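Phosphorylated carbohydrates phosphatase TM_1254 (Thermotoga maritima msb8, PDB 3KBB) removes phosphate from sugar phosphates such as erythrose 4-phosphate, fructose 6-phosphate and mannose 6-phosphate, using a divalent metal ion, preferably cobalt. Local coordinates at residues T35-L38 with H39-I42. Residues are numbered along the deposited sequence; the frame is centred on the assembly and turned at random.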
loop_
_atom_site.group_PDB
_atom_site.type_symbol
_atom_site.label_atom_id
_atom_site.label_comp_id
_atom_site.label_asym_id
_atom_site.label_seq_id
_atom_site.Cartn_x
_atom_site.Cartn_y
_atom_site.Cartn_z
ATOM N N THR A 35 -12.627 -10.994 -18.159
ATOM C CA THR A 35 -11.319 -11.177 -18.814
ATOM C C THR A 35 -10.234 -10.287 -18.191
ATOM O O THR A 35 -10.523 -9.222 -17.642
ATOM C CB THR A 35 -11.383 -10.889 -20.323
ATOM O OG1 THR A 35 -11.628 -9.494 -20.546
ATOM C CG2 THR A 35 -12.454 -11.732 -21.008
ATOM N N GLU A 36 -8.976 -10.731 -18.288
ATOM C CA GLU A 36 -7.842 -9.876 -17.858
ATOM C C GLU A 36 -7.701 -8.624 -18.724
ATOM O O GLU A 36 -7.344 -7.579 -18.226
ATOM C CB GLU A 36 -6.527 -10.666 -17.786
ATOM C CG GLU A 36 -6.599 -11.781 -16.757
ATOM C CD GLU A 36 -5.339 -11.924 -15.918
ATOM O OE1 GLU A 36 -4.260 -11.456 -16.348
ATOM O OE2 GLU A 36 -5.431 -12.519 -14.824
ATOM N N ASP A 37 -8.006 -8.736 -20.013
ATOM C CA ASP A 37 -8.012 -7.586 -20.909
ATOM C C ASP A 37 -8.947 -6.476 -20.434
ATOM O O ASP A 37 -8.542 -5.314 -20.402
ATOM C CB ASP A 37 -8.347 -8.000 -22.340
ATOM C CG ASP A 37 -7.142 -8.596 -23.077
ATOM O OD1 ASP A 37 -6.058 -8.776 -22.470
ATOM O OD2 ASP A 37 -7.284 -8.888 -24.278
ATOM N N LEU A 38 -10.176 -6.822 -20.025
ATOM C CA LEU A 38 -11.069 -5.796 -19.468
ATOM C C LEU A 38 -10.523 -5.307 -18.138
ATOM O O LEU A 38 -10.542 -4.115 -17.841
ATOM C CB LEU A 38 -12.511 -6.315 -19.262
ATOM C CG LEU A 38 -13.518 -5.382 -18.553
ATOM C CD1 LEU A 38 -13.646 -4.030 -19.247
ATOM C CD2 LEU A 38 -14.889 -6.028 -18.484
ATOM N N HIS A 39 -10.039 -6.247 -17.341
ATOM C CA HIS A 39 -9.662 -5.945 -15.989
ATOM C C HIS A 39 -8.497 -4.959 -15.947
ATOM O O HIS A 39 -8.532 -4.022 -15.155
ATOM C CB HIS A 39 -9.243 -7.198 -15.248
ATOM C CG HIS A 39 -8.824 -6.916 -13.849
ATOM N ND1 HIS A 39 -9.717 -6.554 -12.862
ATOM C CD2 HIS A 39 -7.597 -6.919 -13.273
ATOM C CE1 HIS A 39 -9.057 -6.340 -11.733
ATOM N NE2 HIS A 39 -7.770 -6.559 -11.955
ATOM N N ARG A 40 -7.509 -5.182 -16.818
ATOM C CA ARG A 40 -6.327 -4.305 -16.984
ATOM C C ARG A 40 -6.765 -2.860 -17.254
ATOM O O ARG A 40 -6.137 -1.894 -16.787
ATOM C CB ARG A 40 -5.510 -4.820 -18.159
ATOM C CG ARG A 40 -4.251 -4.026 -18.533
ATOM C CD ARG A 40 -3.289 -4.929 -19.339
ATOM N NE ARG A 40 -2.964 -6.183 -18.626
ATOM C CZ ARG A 40 -3.394 -7.400 -18.972
ATOM N NH1 ARG A 40 -4.173 -7.566 -20.039
ATOM N NH2 ARG A 40 -3.049 -8.459 -18.242
ATOM N N ARG A 41 -7.846 -2.717 -18.016
ATOM C CA ARG A 41 -8.351 -1.381 -18.319
ATOM C C ARG A 41 -9.145 -0.802 -17.163
ATOM O O ARG A 41 -8.995 0.383 -16.830
ATOM C CB ARG A 41 -9.131 -1.391 -19.627
ATOM C CG ARG A 41 -8.292 -1.857 -20.807
ATOM C CD ARG A 41 -6.966 -1.090 -20.864
ATOM N NE ARG A 41 -6.247 -1.395 -22.090
ATOM C CZ ARG A 41 -5.203 -0.711 -22.535
ATOM N NH1 ARG A 41 -4.743 0.339 -21.847
ATOM N NH2 ARG A 41 -4.627 -1.075 -23.668
ATOM N N ILE A 42 -9.976 -1.631 -16.540
ATOM C CA ILE A 42 -10.761 -1.237 -15.362
ATOM C C ILE A 42 -9.859 -0.719 -14.226
ATOM O O ILE A 42 -10.267 0.166 -13.435
ATOM C CB ILE A 42 -11.636 -2.414 -14.833
ATOM C CG1 ILE A 42 -12.795 -2.753 -15.793
ATOM C CG2 ILE A 42 -12.196 -2.099 -13.452
ATOM C CD1 ILE A 42 -13.743 -1.601 -16.074
#
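The short helix 36-42 opens with an N-cap at Thr35 and a salt-bridge network in which Glu36 and Asp37 share Arg40. Threonine suits the cap because its hydroxyl OG1 sits 3.1 Å from Leu38 N and accepts the hydrogen of that first-turn amide. From there the backbone takes over: His39 N donates to Thr35 O, Arg40 N to Glu36 O and Ile42 N to Leu38 O, the i to i+4 bonds of an alpha-helix. Arg40 leaves the helix with CG anti to the backbone N (chi1 178°), and a bend at chi3 turns its guanidinium back toward the N-terminal end. There NH1 meets Asp37 OD1 at 3.3 Å, the oxygen lying at the guanidinium edge although the carboxylate plane is turned 74° from it. NH2 reaches Glu36 OE1 in a longer bridge of 3.7 Å, while Glu36 O lies over one guanidinium face, offset toward its rim. Acidic residues in the first turn probably also interact favourably with the helix dipole. On another side, Leu38 CD1 packs 3.8 Å from Ile42 CG1, one turn on, two branched chains crossing at an angle. Cut back to an alanine here, Leu38 would lose CG and both methyls, which is likely to leave Ile42 CG1 and CD1 without this apolar neighbour and more open to water. A histidine suits the buried side, because its ring can pack edge-to-face with Phe20 of helix 19-29 while its polar ND1 is satisfied by a hydrogen bond with Tyr34 OH. Capping hydroxyl, i to i+3 and i to i+4 ion pairs and apolar i to i+4 packing are typical of an amphipathic helix start, here in the helical cap of a HAD-like hydrolase.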